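Hypothetical protein PA2201 (Pseudomonas aeruginosa, PDB 2FEF) is of unknown function but probably acts as an immunity protein that neutralises a PoNe-type DNase toxin. Local coordinates at residues A109-Y114 with Y146-Q151; L139-G144 with Q174-R179; H56-P61 with W74-A79; D113-L118 with V169-Q174. All blocks are in the same frame, centred on the assembly; numbering follows the deposited sequence.

Contact 1: residues A109-Y114 with Y146-Q151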
# COMPACT_ATOMS: atom_id res chain seq x y z
N ALA B 109 -18.56 4.65 11.28
CA ALA B 109 -19.00 5.47 10.13
C ALA B 109 -18.55 4.84 8.83
O ALA B 109 -19.29 4.81 7.88
CB ALA B 109 -18.45 6.87 10.22
N LEU B 110 -17.31 4.35 8.77
CA LEU B 110 -16.84 3.77 7.52
C LEU B 110 -17.61 2.50 7.17
O LEU B 110 -17.91 2.30 5.99
CB LEU B 110 -15.33 3.53 7.53
CG LEU B 110 -14.47 4.81 7.42
CD1 LEU B 110 -13.04 4.41 7.86
CD2 LEU B 110 -14.54 5.44 5.99
N TRP B 111 -17.90 1.65 8.16
CA TRP B 111 -18.73 0.47 7.90
C TRP B 111 -20.15 0.81 7.37
O TRP B 111 -20.63 0.20 6.41
CB TRP B 111 -18.82 -0.41 9.16
CG TRP B 111 -17.63 -1.33 9.33
CD1 TRP B 111 -16.55 -1.13 10.17
CD2 TRP B 111 -17.38 -2.55 8.64
NE1 TRP B 111 -15.67 -2.19 10.05
CE2 TRP B 111 -16.14 -3.05 9.09
CE3 TRP B 111 -18.07 -3.26 7.63
CZ2 TRP B 111 -15.59 -4.27 8.62
CZ3 TRP B 111 -17.54 -4.47 7.17
CH2 TRP B 111 -16.30 -4.95 7.66
N LEU B 112 -20.78 1.80 8.00
CA LEU B 112 -22.09 2.31 7.60
C LEU B 112 -22.04 2.91 6.19
O LEU B 112 -22.87 2.56 5.35
CB LEU B 112 -22.53 3.39 8.59
CG LEU B 112 -23.92 3.96 8.38
CD1 LEU B 112 -24.94 2.82 8.43
CD2 LEU B 112 -24.17 5.01 9.44
N ASP B 113 -21.06 3.80 5.94
CA ASP B 113 -20.86 4.36 4.56
C ASP B 113 -20.61 3.29 3.52
O ASP B 113 -21.18 3.34 2.42
CB ASP B 113 -19.73 5.41 4.53
CG ASP B 113 -20.07 6.68 5.38
OD1 ASP B 113 -21.24 6.92 5.76
OD2 ASP B 113 -19.16 7.46 5.65
N TYR B 114 -19.74 2.33 3.85
CA TYR B 114 -19.56 1.19 2.96
C TYR B 114 -20.89 0.54 2.61
O TYR B 114 -21.18 0.31 1.43
CB TYR B 114 -18.58 0.17 3.58
CG TYR B 114 -18.63 -1.24 3.02
CD1 TYR B 114 -18.54 -1.50 1.65
CD2 TYR B 114 -18.71 -2.35 3.89
CE1 TYR B 114 -18.59 -2.81 1.16
CE2 TYR B 114 -18.73 -3.65 3.40
CZ TYR B 114 -18.68 -3.88 2.05
OH TYR B 114 -18.69 -5.16 1.53
N TYR B 146 -17.71 -12.53 11.09
CA TYR B 146 -18.33 -12.33 12.42
C TYR B 146 -17.50 -11.46 13.38
O TYR B 146 -18.06 -10.62 14.05
CB TYR B 146 -18.62 -13.67 13.09
CG TYR B 146 -19.50 -13.60 14.32
CD1 TYR B 146 -20.91 -13.64 14.21
CD2 TYR B 146 -18.95 -13.57 15.62
CE1 TYR B 146 -21.73 -13.61 15.33
CE2 TYR B 146 -19.77 -13.53 16.74
CZ TYR B 146 -21.14 -13.56 16.60
OH TYR B 146 -21.94 -13.53 17.72
N PRO B 147 -16.17 -11.67 13.46
CA PRO B 147 -15.42 -10.83 14.41
C PRO B 147 -15.57 -9.31 14.17
O PRO B 147 -15.48 -8.57 15.10
CB PRO B 147 -13.97 -11.23 14.18
CG PRO B 147 -14.05 -12.67 13.69
CD PRO B 147 -15.28 -12.63 12.77
N PHE B 148 -15.74 -8.86 12.92
CA PHE B 148 -15.97 -7.40 12.73
C PHE B 148 -17.30 -6.97 13.28
O PHE B 148 -17.46 -5.82 13.75
CB PHE B 148 -15.93 -7.01 11.21
CG PHE B 148 -14.59 -7.22 10.58
CD1 PHE B 148 -13.56 -6.31 10.81
CD2 PHE B 148 -14.36 -8.31 9.72
CE1 PHE B 148 -12.28 -6.49 10.20
CE2 PHE B 148 -13.08 -8.50 9.08
CZ PHE B 148 -12.05 -7.59 9.34
N ALA B 149 -18.31 -7.86 13.20
CA ALA B 149 -19.63 -7.51 13.75
C ALA B 149 -19.55 -7.51 15.29
O ALA B 149 -20.10 -6.63 15.97
CB ALA B 149 -20.71 -8.47 13.26
N LEU B 150 -18.84 -8.50 15.83
CA LEU B 150 -18.59 -8.57 17.29
C LEU B 150 -17.91 -7.26 17.74
O LEU B 150 -18.35 -6.64 18.71
CB LEU B 150 -17.68 -9.77 17.65
CG LEU B 150 -17.20 -9.82 19.12
CD1 LEU B 150 -18.42 -9.92 20.03
CD2 LEU B 150 -16.28 -11.01 19.25
N GLN B 151 -16.85 -6.85 17.03
CA GLN B 151 -16.14 -5.62 17.39
C GLN B 151 -17.10 -4.40 17.35
O GLN B 151 -17.10 -3.57 18.25
CB GLN B 151 -14.97 -5.33 16.41
CG GLN B 151 -14.12 -4.13 16.91
CD GLN B 151 -13.24 -3.54 15.84
OE1 GLN B 151 -13.72 -2.86 14.93
NE2 GLN B 151 -11.93 -3.78 15.96

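Contact 2: residues L139-G144 with Q174-R179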
# COMPACT_ATOMS: atom_id res chain seq x y z
N LEU B 139 -21.73 -6.74 5.91
CA LEU B 139 -21.04 -7.59 6.88
C LEU B 139 -21.92 -8.80 7.14
O LEU B 139 -23.03 -8.69 7.66
CB LEU B 139 -20.72 -6.80 8.16
CG LEU B 139 -19.62 -7.24 9.12
CD1 LEU B 139 -18.31 -7.67 8.42
CD2 LEU B 139 -19.36 -6.12 10.13
N ALA B 140 -21.42 -9.97 6.76
CA ALA B 140 -22.20 -11.21 6.83
C ALA B 140 -21.72 -12.02 8.02
O ALA B 140 -20.70 -12.72 7.92
CB ALA B 140 -22.01 -12.02 5.57
N PRO B 141 -22.44 -11.92 9.16
CA PRO B 141 -21.94 -12.50 10.41
C PRO B 141 -21.95 -14.02 10.41
O PRO B 141 -21.25 -14.63 11.18
CB PRO B 141 -22.94 -11.97 11.44
CG PRO B 141 -23.45 -10.73 10.85
CD PRO B 141 -23.69 -11.18 9.40
N ARG B 142 -22.72 -14.65 9.52
CA ARG B 142 -22.73 -16.13 9.45
C ARG B 142 -21.40 -16.69 8.94
O ARG B 142 -21.08 -17.88 9.15
CB ARG B 142 -23.90 -16.63 8.60
CG ARG B 142 -25.22 -16.60 9.35
CD ARG B 142 -26.42 -16.84 8.39
NE ARG B 142 -27.67 -16.46 9.03
CZ ARG B 142 -28.38 -17.26 9.83
NH1 ARG B 142 -27.97 -18.50 10.06
NH2 ARG B 142 -29.49 -16.82 10.39
N THR B 143 -20.64 -15.84 8.25
CA THR B 143 -19.33 -16.21 7.72
C THR B 143 -18.18 -15.87 8.68
O THR B 143 -18.41 -15.45 9.81
CB THR B 143 -19.07 -15.48 6.43
OG1 THR B 143 -18.88 -14.08 6.72
CG2 THR B 143 -20.27 -15.64 5.47
N GLY B 144 -16.95 -16.00 8.19
CA GLY B 144 -15.76 -15.61 8.94
C GLY B 144 -15.66 -14.12 9.28
O GLY B 144 -14.74 -13.73 9.98
N GLN B 174 -27.94 -6.02 8.18
CA GLN B 174 -29.30 -6.31 7.68
C GLN B 174 -30.04 -7.23 8.65
O GLN B 174 -30.72 -8.18 8.24
CB GLN B 174 -29.27 -6.88 6.25
CG GLN B 174 -28.59 -5.96 5.25
CD GLN B 174 -28.69 -6.47 3.80
OE1 GLN B 174 -29.29 -7.51 3.52
NE2 GLN B 174 -28.08 -5.73 2.89
N PHE B 175 -29.87 -6.95 9.95
CA PHE B 175 -30.51 -7.70 11.02
C PHE B 175 -30.21 -9.19 11.04
O PHE B 175 -30.93 -9.96 11.68
CB PHE B 175 -32.03 -7.43 11.09
CG PHE B 175 -32.38 -6.14 11.79
CD1 PHE B 175 -32.44 -6.10 13.19
CD2 PHE B 175 -32.67 -5.00 11.08
CE1 PHE B 175 -32.78 -4.91 13.84
CE2 PHE B 175 -33.01 -3.81 11.72
CZ PHE B 175 -33.05 -3.76 13.09
N ASP B 176 -29.14 -9.61 10.39
CA ASP B 176 -28.74 -11.03 10.39
C ASP B 176 -27.81 -11.26 11.60
O ASP B 176 -26.61 -11.44 11.46
CB ASP B 176 -28.06 -11.40 9.06
CG ASP B 176 -27.90 -12.93 8.85
OD1 ASP B 176 -28.49 -13.74 9.60
OD2 ASP B 176 -27.16 -13.31 7.92
N THR B 177 -28.41 -11.24 12.78
CA THR B 177 -27.70 -11.32 14.03
C THR B 177 -28.05 -12.66 14.70
O THR B 177 -29.14 -13.20 14.45
CB THR B 177 -28.13 -10.17 14.96
OG1 THR B 177 -29.56 -10.10 14.98
CG2 THR B 177 -27.59 -8.84 14.45
N ASP B 178 -27.12 -13.17 15.51
CA ASP B 178 -27.36 -14.37 16.32
C ASP B 178 -27.54 -14.03 17.80
O ASP B 178 -27.67 -12.86 18.14
CB ASP B 178 -26.24 -15.41 16.09
CG ASP B 178 -24.91 -15.05 16.76
OD1 ASP B 178 -24.66 -13.86 17.09
OD2 ASP B 178 -24.09 -15.98 16.93
N ARG B 179 -27.54 -15.04 18.67
CA ARG B 179 -27.91 -14.81 20.07
C ARG B 179 -27.00 -13.77 20.74
O ARG B 179 -27.48 -12.80 21.33
CB ARG B 179 -27.90 -16.11 20.86
CG ARG B 179 -28.31 -15.91 22.36
CD ARG B 179 -28.54 -17.24 23.05
NE ARG B 179 -29.83 -17.82 22.70
CZ ARG B 179 -30.27 -19.00 23.15
NH1 ARG B 179 -29.50 -19.72 23.94
NH2 ARG B 179 -31.47 -19.45 22.79
O HOH W 1 -24.34 -13.75 7.38

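Contact 3: residues H56-P61 with W74-A79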
# COMPACT_ATOMS: atom_id res chain seq x y z
N HIS B 56 -9.56 8.58 -5.65
CA HIS B 56 -10.72 9.12 -6.32
C HIS B 56 -12.01 8.50 -5.79
O HIS B 56 -12.98 9.20 -5.60
CB HIS B 56 -10.63 8.88 -7.83
CG HIS B 56 -11.72 9.56 -8.60
ND1 HIS B 56 -12.89 8.93 -8.95
CD2 HIS B 56 -11.85 10.84 -9.01
CE1 HIS B 56 -13.68 9.77 -9.58
NE2 HIS B 56 -13.07 10.94 -9.64
N GLY B 57 -11.99 7.20 -5.51
CA GLY B 57 -13.22 6.53 -5.05
C GLY B 57 -13.69 6.96 -3.67
O GLY B 57 -14.86 6.92 -3.37
N TYR B 58 -12.77 7.41 -2.82
CA TYR B 58 -13.18 8.06 -1.57
C TYR B 58 -13.67 9.51 -1.81
O TYR B 58 -14.69 9.93 -1.29
CB TYR B 58 -12.03 8.06 -0.57
CG TYR B 58 -12.37 8.76 0.72
CD1 TYR B 58 -13.19 8.15 1.66
CD2 TYR B 58 -11.92 10.05 0.97
CE1 TYR B 58 -13.52 8.80 2.86
CE2 TYR B 58 -12.25 10.72 2.16
CZ TYR B 58 -13.05 10.08 3.09
OH TYR B 58 -13.38 10.75 4.24
N ARG B 59 -12.91 10.28 -2.56
CA ARG B 59 -13.17 11.71 -2.68
C ARG B 59 -14.36 12.03 -3.60
O ARG B 59 -14.97 13.10 -3.48
CB ARG B 59 -11.94 12.40 -3.22
CG ARG B 59 -10.78 12.51 -2.20
CD ARG B 59 -9.89 13.66 -2.67
NE ARG B 59 -8.61 13.17 -3.13
CZ ARG B 59 -7.68 13.87 -3.80
NH1 ARG B 59 -7.88 15.13 -4.17
NH2 ARG B 59 -6.55 13.27 -4.10
N GLN B 60 -14.66 11.13 -4.53
CA GLN B 60 -15.78 11.29 -5.44
C GLN B 60 -16.50 9.97 -5.55
O GLN B 60 -16.43 9.33 -6.59
CB GLN B 60 -15.29 11.70 -6.84
CG GLN B 60 -14.42 12.94 -6.87
CD GLN B 60 -15.23 14.21 -6.81
OE1 GLN B 60 -16.45 14.21 -7.07
NE2 GLN B 60 -14.56 15.32 -6.49
N PRO B 61 -17.19 9.54 -4.48
CA PRO B 61 -17.75 8.20 -4.47
C PRO B 61 -18.99 8.06 -5.34
O PRO B 61 -19.48 6.95 -5.51
CB PRO B 61 -18.10 7.97 -3.00
CG PRO B 61 -18.29 9.30 -2.44
CD PRO B 61 -17.49 10.27 -3.23
N TRP B 74 -16.45 -2.04 -2.70
CA TRP B 74 -15.53 -3.02 -2.12
C TRP B 74 -14.27 -2.36 -1.54
O TRP B 74 -13.76 -2.80 -0.52
CB TRP B 74 -15.19 -4.13 -3.12
CG TRP B 74 -16.41 -4.99 -3.51
CD1 TRP B 74 -17.47 -5.35 -2.69
CD2 TRP B 74 -16.67 -5.60 -4.78
NE1 TRP B 74 -18.37 -6.13 -3.40
CE2 TRP B 74 -17.91 -6.28 -4.68
CE3 TRP B 74 -15.99 -5.62 -5.99
CZ2 TRP B 74 -18.46 -7.00 -5.75
CZ3 TRP B 74 -16.55 -6.33 -7.09
CH2 TRP B 74 -17.78 -7.00 -6.95
N ALA B 75 -13.80 -1.28 -2.18
CA ALA B 75 -12.63 -0.53 -1.68
C ALA B 75 -12.96 0.12 -0.32
O ALA B 75 -12.19 0.08 0.64
CB ALA B 75 -12.19 0.51 -2.71
N TRP B 76 -14.16 0.66 -0.21
CA TRP B 76 -14.62 1.21 1.05
C TRP B 76 -14.74 0.15 2.11
O TRP B 76 -14.44 0.41 3.25
CB TRP B 76 -15.99 1.91 0.88
CG TRP B 76 -15.94 3.31 0.30
CD1 TRP B 76 -15.63 3.67 -0.99
CD2 TRP B 76 -16.24 4.52 0.99
NE1 TRP B 76 -15.71 5.04 -1.13
CE2 TRP B 76 -16.07 5.59 0.07
CE3 TRP B 76 -16.60 4.82 2.32
CZ2 TRP B 76 -16.31 6.94 0.42
CZ3 TRP B 76 -16.83 6.16 2.68
CH2 TRP B 76 -16.66 7.21 1.72
N GLY B 77 -15.25 -1.02 1.74
CA GLY B 77 -15.34 -2.13 2.69
C GLY B 77 -13.97 -2.54 3.22
O GLY B 77 -13.82 -2.82 4.39
N GLN B 78 -12.97 -2.55 2.35
CA GLN B 78 -11.59 -2.83 2.80
C GLN B 78 -11.10 -1.75 3.74
O GLN B 78 -10.45 -2.06 4.74
CB GLN B 78 -10.63 -3.04 1.64
CG GLN B 78 -9.23 -3.62 2.18
CD GLN B 78 -8.44 -4.36 1.13
OE1 GLN B 78 -8.73 -4.29 -0.11
NE2 GLN B 78 -7.43 -5.08 1.59
N ALA B 79 -11.37 -0.49 3.43
CA ALA B 79 -11.01 0.58 4.36
C ALA B 79 -11.67 0.44 5.73
O ALA B 79 -11.05 0.72 6.76
CB ALA B 79 -11.41 1.95 3.75

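Contact 4: residues D113-L118 with V169-Q174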
# COMPACT_ATOMS: atom_id res chain seq x y z
N ASP B 113 -21.06 3.80 5.94
CA ASP B 113 -20.86 4.36 4.56
C ASP B 113 -20.61 3.29 3.52
O ASP B 113 -21.18 3.34 2.42
CB ASP B 113 -19.73 5.41 4.53
CG ASP B 113 -20.07 6.68 5.38
OD1 ASP B 113 -21.24 6.92 5.76
OD2 ASP B 113 -19.16 7.46 5.65
N TYR B 114 -19.74 2.33 3.85
CA TYR B 114 -19.56 1.19 2.96
C TYR B 114 -20.89 0.54 2.61
O TYR B 114 -21.18 0.31 1.43
CB TYR B 114 -18.58 0.17 3.58
CG TYR B 114 -18.63 -1.24 3.02
CD1 TYR B 114 -18.54 -1.50 1.65
CD2 TYR B 114 -18.71 -2.35 3.89
CE1 TYR B 114 -18.59 -2.81 1.16
CE2 TYR B 114 -18.73 -3.65 3.40
CZ TYR B 114 -18.68 -3.88 2.05
OH TYR B 114 -18.69 -5.16 1.53
N SER B 115 -21.69 0.20 3.62
CA SER B 115 -22.95 -0.50 3.36
C SER B 115 -23.89 0.34 2.46
O SER B 115 -24.63 -0.19 1.62
CB SER B 115 -23.65 -0.83 4.69
OG SER B 115 -24.30 0.32 5.27
N ARG B 116 -23.87 1.66 2.64
CA ARG B 116 -24.75 2.54 1.83
C ARG B 116 -24.31 2.60 0.39
O ARG B 116 -25.14 2.60 -0.54
CB ARG B 116 -24.79 3.94 2.42
CG ARG B 116 -25.53 3.98 3.77
CD ARG B 116 -25.18 5.26 4.46
NE ARG B 116 -25.99 5.46 5.66
CZ ARG B 116 -25.66 6.30 6.63
NH1 ARG B 116 -24.52 6.99 6.57
NH2 ARG B 116 -26.46 6.43 7.69
N LEU B 117 -22.99 2.62 0.17
CA LEU B 117 -22.45 2.66 -1.21
C LEU B 117 -22.65 1.31 -1.87
O LEU B 117 -22.92 1.23 -3.07
CB LEU B 117 -20.96 3.07 -1.21
CG LEU B 117 -20.72 4.50 -0.72
CD1 LEU B 117 -19.26 4.74 -0.48
CD2 LEU B 117 -21.23 5.47 -1.79
N LEU B 118 -22.55 0.26 -1.06
CA LEU B 118 -22.78 -1.09 -1.57
C LEU B 118 -24.24 -1.21 -1.99
O LEU B 118 -24.52 -1.71 -3.08
CB LEU B 118 -22.45 -2.16 -0.51
CG LEU B 118 -22.61 -3.63 -0.93
CD1 LEU B 118 -21.68 -3.98 -2.09
CD2 LEU B 118 -22.33 -4.54 0.30
N VAL B 169 -26.68 -2.38 12.92
CA VAL B 169 -27.47 -3.61 12.78
C VAL B 169 -28.39 -3.57 11.54
O VAL B 169 -28.43 -4.53 10.78
CB VAL B 169 -28.22 -3.90 14.07
CG1 VAL B 169 -29.14 -5.06 13.91
CG2 VAL B 169 -27.18 -4.21 15.24
N GLU B 170 -29.13 -2.48 11.34
CA GLU B 170 -30.00 -2.42 10.16
C GLU B 170 -29.25 -2.43 8.81
O GLU B 170 -29.57 -3.22 7.91
CB GLU B 170 -30.95 -1.21 10.19
CG GLU B 170 -31.72 -1.09 8.85
CD GLU B 170 -32.72 0.01 8.83
OE1 GLU B 170 -32.55 0.98 9.59
OE2 GLU B 170 -33.70 -0.10 8.05
N GLU B 171 -28.30 -1.51 8.66
CA GLU B 171 -27.73 -1.21 7.34
C GLU B 171 -26.53 -2.10 7.01
O GLU B 171 -26.35 -2.52 5.86
CB GLU B 171 -27.33 0.26 7.25
CG GLU B 171 -28.48 1.25 7.57
CD GLU B 171 -28.23 2.71 7.09
OE1 GLU B 171 -28.58 3.67 7.83
OE2 GLU B 171 -27.69 2.91 5.97
N VAL B 172 -25.70 -2.36 8.02
CA VAL B 172 -24.47 -3.14 7.79
C VAL B 172 -24.74 -4.64 7.91
O VAL B 172 -24.23 -5.43 7.08
CB VAL B 172 -23.29 -2.71 8.74
CG1 VAL B 172 -21.99 -3.42 8.35
CG2 VAL B 172 -23.08 -1.19 8.72
N LEU B 173 -25.50 -5.05 8.93
CA LEU B 173 -25.75 -6.48 9.16
C LEU B 173 -27.06 -6.96 8.55
O LEU B 173 -27.28 -8.17 8.48
CB LEU B 173 -25.71 -6.84 10.67
CG LEU B 173 -24.56 -6.30 11.51
CD1 LEU B 173 -24.66 -6.87 12.96
CD2 LEU B 173 -23.22 -6.60 10.92
N GLN B 174 -27.94 -6.02 8.18
CA GLN B 174 -29.30 -6.31 7.68
C GLN B 174 -30.04 -7.23 8.65
O GLN B 174 -30.72 -8.18 8.24
CB GLN B 174 -29.27 -6.88 6.25
CG GLN B 174 -28.59 -5.96 5.25
CD GLN B 174 -28.69 -6.47 3.80
OE1 GLN B 174 -29.29 -7.51 3.52
NE2 GLN B 174 -28.08 -5.73 2.89

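Contact 1: residues A109-Y114 with Y146-Q151
W111 and F148 carry nearly all of the contact between helix 97-127 and helix 146-158, a buried aromatic pair in the interior of this all-helical fold. The benzo part of the indole does the touching: W111 CZ2 comes to 3.6 Å from F148 CD1, with F148 CG nearly as near, and W111 CH2 lies over one face of the phenyl ring. The two rings are oblique, their planes inclined at 47° with the centroid of the indole six-membered ring 5.4 Å from that of F148, which fits neither a stack nor an edge-to-face pair. The F148 CB methylene takes part as well, 3.8 Å from W111 CZ2, and the two side chains cross at about a right angle. Both side chains leave their backbones toward the other helix, and in W111 CG stands beside the backbone N (chi1 -82°), which sends the indole across the interval. That interval is wide: the nearest pair of CA atoms, W111 CA and F148 CA, is 9.6 Å apart, so the helices meet through their large side chains and not through their backbones. Just 101 Å² is buried between the two segments, and neighbouring parts of the fold complete the surroundings. Helix 66-93 packs against both rings, with A80 on W111 and E81 on F148, while L139 and V172 also touch the indole and R54 of the second subunit reaches F148. The indole is also held at its polar end, where W111 NE1 is hydrogen-bonded to S84 OG.

Contact 2: residues L139-G144 with Q174-R179
Two interhelical loops meet here, loop 139-144 ahead of helix 146-158 and loop 174-179 leading into helix 179-189, with R142 and D176 joined by a salt bridge. R142 NE donates to D176 OD1 at 2.9 Å, and the oxygen receives it on its syn lone pair, the N-H...O angle being 148°. The same oxygen takes a second, weak bond from R142 NH2 at 3.3 Å. Guanidinium and carboxylate are nearly coplanar, their planes 26° apart, although the side chains cross at about a right angle. In D176 the CG is anti to the backbone N (chi1 -167°), which turns the carboxylate to the arginine. The other carboxylate oxygen is tied to the backbone: a water accepts from R142 N at 2.8 Å and donates to D176 OD2 at 2.9 Å.

Each loop has its own turn, a type I beta turn from A140 to T143 and an inverse gamma turn centred on D176. A140 O is gripped twice, by T143 N and by T143 OG1, the latter at 2.6 Å. P141 packs its ring against the other loop, with P141 CG 3.3 Å from D176 O, a carbonyl oxygen that the contact buries without a hydrogen-bond partner. D178 sits at the N-cap of helix 179-189. R142 also has a second charged partner, since its NH1 forms a salt bridge with E197, and F199 touches both R142 and D176.

Contact 3: residues H56-P61 with W74-A79
The backbones of short helix 56-59 and helix 66-93 approach to 7.5 Å between Y58 CA and W76 CA and 7.8 Å between G57 CA and A75 CA, an interval that the indole of W76 spans. Its N-H makes the one hydrogen bond across the contact, W76 NE1 to G57 O, at 3.0 Å and fairly straight. The oxygen lies in the plane of the indole, at its edge, yet the donor stands above the carbonyl plane, 52° out of it, and so off the lone-pair directions. N72 ND2 also bonds G57 O, which gives this carbonyl two side-chain donors.

Both segments belong to the PA2201 N-terminal domain-like region, where helix 56-59 and the loop after it connect helix 35-54 to helix 66-93. On the benzo side of W76, Y58 CD1 lies 3.6 Å from W76 CZ2. The two rings are near parallel, at 30°, but slid so far apart that they barely overlap. Y58 holds its CG anti to the backbone N (chi1 178°); the tyrosine side chain crosses that of W76 at about a right angle, and Y58 OH is hydrogen-bonded to N10 OD1. P61 meets the same indole corner more loosely, with P61 CB 4.0 Å from W76 CZ2. F52 packs edge-to-face with W76, and L110, D113, Y114 and L117 of helix 97-127 also touch the indole.

Contact 4: residues D113-L118 with V169-Q174
R116 NE donates to E171 OE2 at 3.1 Å, the shortest polar bond across this meeting of helix 97-127 with the C-terminal end of helix 165-172. E171 OE2 is met on its syn side but 27° out of the carboxylate plane, and with the guanidinium turned 50° from the carboxylate the pair is far from a flat, two-pronged arrangement. R116 NH2 accordingly makes only a weak bond to E171 OE1, at 3.5 Å. A third member, D113, completes a salt-bridge network: D113 OD1 sits 3.4 Å from R116 NH1, again weak, while accepting from the backbone N of D9. The arginine is thus placed between two acidic groups, one on its own helix and one on the other. Its chain is extended from CG to NE, which carries the guanidinium along to the glutamate, and R116 CG itself lies 3.3 Å from E171 OE2.

Beside this polar edge the helices come close, S115 CA and V172 CA being 5.4 Å apart. A small side chain sits at that point: S115 CB touches E171 O at 3.4 Å, and V172 CG2 packs against the serine. Helix 165-172 takes a wider pi-type turn at 169-172. With chi1 at 77°, S115 OG is turned back to its own helix, where it is hydrogen-bonded to L112 O.

Overall arrangement
Helix 97-127 joins contact 1 to contact 4, which share D113 and Y114 and have centres about 9 Å apart; it also packs on W76 of contact 3, whose centre is about 15 Å from contact 1 and 14 Å from contact 4. Contact 3 closes first along the chain. Segments 139-144 and 146-151 then follow before 169-174 and 174-179, so contact 2 alternates with contacts 1 and 4. Contact 2 touches both, through the Y146-D178 and L139-V172 hydrogen bonds, but stays about 8 Å from contact 3 at the nearest atoms. Together the contacts link the N-terminal helices to the start of the PoNi-like C-terminal region.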